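Local coordinates for cystalysin (Treponema denticola, PDB 1C7N), which is a pyridoxal-5'-phosphate-binding protein of the class I and II aminotransferase fold that forms a two-chain assembly, at residues 18-22 with 34-40. Residues are numbered along the deposited sequence; the frame is centred on the assembly and turned at random.
Sequences KWDLM and VPLSVAD
A buried lysine–aspartate salt bridge and a proline–tryptophan CH-pi contact join the N-terminal helix 17-25 of this aminotransferase-fold protein to the loop 34-40, whose V38 side chain lies about 8 Å from a bound pyridoxal-5'-phosphate. K18 runs along the loop. Its CG stands anti to the backbone N (chi1 -180°), and the chain bends at chi3 (63°), which turns NZ to D40. K18 NZ lies 2.7 Å from D40 OD2, approaching that oxygen almost in line with its bond to CG. K18 NZ also donates to D40 O at 2.9 Å, from above the carbonyl plane. E42 pairs with K18 and accepts from W19 NE1, and R11 pairs with D40 OD2. The two acids thus offset the close positive charges of K18 and R11, which probably keeps K18 and D40 ionised. D40 OD1 is bonded by Y64 N of the second subunit. Nearer the backbone, K18 CB packs on V38 CB at 3.7 Å. P35 sits over one face of the W19 ring, with P35 CG 3.7 Å from the centroid of the five-membered ring and 14° off its normal. M22 SD touches P35 CD at 3.6 Å. Three waters bridge the segments; one accepts from K18 NZ at 2.8 Å and donates to P35 O at 2.6 Å.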
ATOM      1  N   LYS A  18      -6.653   8.880  14.597  1.00 12.13           N
ATOM      2  CA  LYS A  18      -7.832   9.113  15.424  1.00 12.58           C
ATOM      3  C   LYS A  18      -7.516   9.971  16.641  1.00 12.49           C
ATOM      4  O   LYS A  18      -8.250  10.906  16.954  1.00 11.51           O
ATOM      5  CB  LYS A  18      -8.444   7.787  15.890  1.00 13.04           C
ATOM      6  CG  LYS A  18      -9.690   7.979  16.761  1.00 14.28           C
ATOM      7  CD  LYS A  18     -10.396   6.672  17.075  1.00 14.73           C
ATOM      8  CE  LYS A  18      -9.532   5.728  17.880  1.00 16.00           C
ATOM      9  NZ  LYS A  18     -10.233   4.428  18.108  1.00 12.20           N
ATOM     10  N   TRP A  19      -6.435   9.642  17.338  1.00 12.25           N
ATOM     11  CA  TRP A  19      -6.051  10.406  18.521  1.00 13.35           C
ATOM     12  C   TRP A  19      -5.478  11.778  18.160  1.00 12.22           C
ATOM     13  O   TRP A  19      -5.755  12.762  18.833  1.00 12.50           O
ATOM     14  CB  TRP A  19      -5.045   9.614  19.368  1.00 13.68           C
ATOM     15  CG  TRP A  19      -5.682   8.529  20.199  1.00 14.98           C
ATOM     16  CD1 TRP A  19      -6.364   7.435  19.742  1.00 14.87           C
ATOM     17  CD2 TRP A  19      -5.704   8.441  21.633  1.00 14.46           C
ATOM     18  NE1 TRP A  19      -6.806   6.677  20.799  1.00 15.33           N
ATOM     19  CE2 TRP A  19      -6.414   7.270  21.971  1.00 14.20           C
ATOM     20  CE3 TRP A  19      -5.191   9.240  22.662  1.00 14.64           C
ATOM     21  CZ2 TRP A  19      -6.627   6.873  23.299  1.00 14.96           C
ATOM     22  CZ3 TRP A  19      -5.400   8.845  23.986  1.00 15.78           C
ATOM     23  CH2 TRP A  19      -6.114   7.672  24.290  1.00 14.37           C
ATOM     24  N   ASP A  20      -4.676  11.854  17.103  1.00 13.67           N
ATOM     25  CA  ASP A  20      -4.114  13.145  16.714  1.00 13.00           C
ATOM     26  C   ASP A  20      -5.256  14.075  16.296  1.00 14.35           C
ATOM     27  O   ASP A  20      -5.189  15.288  16.506  1.00 13.87           O
ATOM     28  CB  ASP A  20      -3.113  12.984  15.564  1.00 13.70           C
ATOM     29  CG  ASP A  20      -1.880  12.182  15.968  1.00 13.59           C
ATOM     30  OD1 ASP A  20      -1.637  12.017  17.185  1.00 11.27           O
ATOM     31  OD2 ASP A  20      -1.148  11.725  15.065  1.00 15.48           O
ATOM     32  N   LEU A  21      -6.306  13.500  15.718  1.00 14.11           N
ATOM     33  CA  LEU A  21      -7.456  14.285  15.288  1.00 16.17           C
ATOM     34  C   LEU A  21      -8.150  14.905  16.490  1.00 16.23           C
ATOM     35  O   LEU A  21      -8.581  16.058  16.444  1.00 17.45           O
ATOM     36  CB  LEU A  21      -8.451  13.409  14.513  1.00 15.95           C
ATOM     37  CG  LEU A  21      -9.773  14.089  14.127  1.00 17.49           C
ATOM     38  CD1 LEU A  21      -9.480  15.348  13.329  1.00 17.87           C
ATOM     39  CD2 LEU A  21     -10.646  13.130  13.317  1.00 17.30           C
ATOM     40  N   MET A  22      -8.259  14.132  17.565  1.00 16.94           N
ATOM     41  CA  MET A  22      -8.902  14.600  18.786  1.00 17.45           C
ATOM     42  C   MET A  22      -8.146  15.791  19.361  1.00 18.68           C
ATOM     43  O   MET A  22      -8.739  16.831  19.653  1.00 18.03           O
ATOM     44  CB  MET A  22      -8.960  13.469  19.818  1.00 16.95           C
ATOM     45  CG  MET A  22      -9.359  13.903  21.220  1.00 17.05           C
ATOM     46  SD  MET A  22      -9.410  12.514  22.376  1.00 14.68           S
ATOM     47  CE  MET A  22      -7.694  12.071  22.474  1.00 15.21           C
ATOM     48  N   VAL A  34     -10.667   9.431  25.858  1.00 13.90           N
ATOM     49  CA  VAL A  34     -10.406   8.478  24.780  1.00 11.78           C
ATOM     50  C   VAL A  34     -11.413   8.776  23.667  1.00 11.35           C
ATOM     51  O   VAL A  34     -12.623   8.814  23.911  1.00 12.25           O
ATOM     52  CB  VAL A  34     -10.621   7.012  25.234  1.00 11.52           C
ATOM     53  CG1 VAL A  34     -10.565   6.087  24.030  1.00  8.64           C
ATOM     54  CG2 VAL A  34      -9.571   6.610  26.261  1.00 10.45           C
ATOM     55  N   PRO A  35     -10.932   8.984  22.430  1.00 10.00           N
ATOM     56  CA  PRO A  35     -11.834   9.274  21.312  1.00  9.05           C
ATOM     57  C   PRO A  35     -12.662   8.048  20.910  1.00  9.86           C
ATOM     58  O   PRO A  35     -12.168   6.919  20.952  1.00  7.83           O
ATOM     59  CB  PRO A  35     -10.875   9.735  20.217  1.00 10.41           C
ATOM     60  CG  PRO A  35      -9.648   8.898  20.480  1.00 10.79           C
ATOM     61  CD  PRO A  35      -9.523   8.953  21.988  1.00 11.01           C
ATOM     62  N   LEU A  36     -13.924   8.268  20.540  1.00  8.96           N
ATOM     63  CA  LEU A  36     -14.813   7.174  20.136  1.00  9.70           C
ATOM     64  C   LEU A  36     -15.318   7.484  18.731  1.00  9.93           C
ATOM     65  O   LEU A  36     -16.495   7.287  18.412  1.00 11.16           O
ATOM     66  CB  LEU A  36     -15.993   7.065  21.112  1.00  9.53           C
ATOM     67  CG  LEU A  36     -15.642   6.949  22.605  1.00 11.56           C
ATOM     68  CD1 LEU A  36     -16.919   7.001  23.451  1.00 11.83           C
ATOM     69  CD2 LEU A  36     -14.875   5.648  22.859  1.00 11.44           C
ATOM     70  N   SER A  37     -14.399   7.951  17.892  1.00  9.23           N
ATOM     71  CA  SER A  37     -14.702   8.359  16.526  1.00 10.94           C
ATOM     72  C   SER A  37     -14.316   7.370  15.418  1.00 10.17           C
ATOM     73  O   SER A  37     -15.076   6.462  15.087  1.00 10.70           O
ATOM     74  CB  SER A  37     -14.014   9.699  16.263  1.00 10.75           C
ATOM     75  OG  SER A  37     -12.625   9.584  16.558  1.00 11.89           O
ATOM     76  N   VAL A  38     -13.134   7.587  14.842  1.00 10.18           N
ATOM     77  CA  VAL A  38     -12.601   6.761  13.754  1.00  9.92           C
ATOM     78  C   VAL A  38     -12.698   5.271  14.053  1.00  9.60           C
ATOM     79  O   VAL A  38     -12.414   4.826  15.162  1.00  9.36           O
ATOM     80  CB  VAL A  38     -11.132   7.130  13.461  1.00  8.93           C
ATOM     81  CG1 VAL A  38     -10.546   6.183  12.431  1.00 10.70           C
ATOM     82  CG2 VAL A  38     -11.061   8.567  12.958  1.00  9.89           C
ATOM     83  N   ALA A  39     -13.077   4.506  13.035  1.00  9.79           N
ATOM     84  CA  ALA A  39     -13.259   3.073  13.174  1.00 10.55           C
ATOM     85  C   ALA A  39     -12.049   2.138  13.243  1.00 11.63           C
ATOM     86  O   ALA A  39     -11.775   1.392  12.301  1.00 10.39           O
ATOM     87  CB  ALA A  39     -14.218   2.581  12.095  1.00 12.22           C
ATOM     88  N   ASP A  40     -11.312   2.215  14.349  1.00 11.57           N
ATOM     89  CA  ASP A  40     -10.220   1.287  14.632  1.00 12.22           C
ATOM     90  C   ASP A  40     -10.387   1.082  16.135  1.00 12.05           C
ATOM     91  O   ASP A  40     -10.919   1.962  16.817  1.00 12.55           O
ATOM     92  CB  ASP A  40      -8.821   1.788  14.179  1.00 11.37           C
ATOM     93  CG  ASP A  40      -8.267   2.949  14.989  1.00 13.74           C
ATOM     94  OD1 ASP A  40      -7.186   3.433  14.582  1.00 13.91           O
ATOM     95  OD2 ASP A  40      -8.855   3.375  16.000  1.00 13.89           O
TER
HETATM   96  O   HOH W   1      -6.025   5.909  14.383  1.00  9.59           O
HETATM   97  O   HOH W   2     -12.618   4.854  19.418  1.00 10.50           O
HETATM   98  O   HOH W   3     -10.821  11.691  17.115  1.00 13.81           O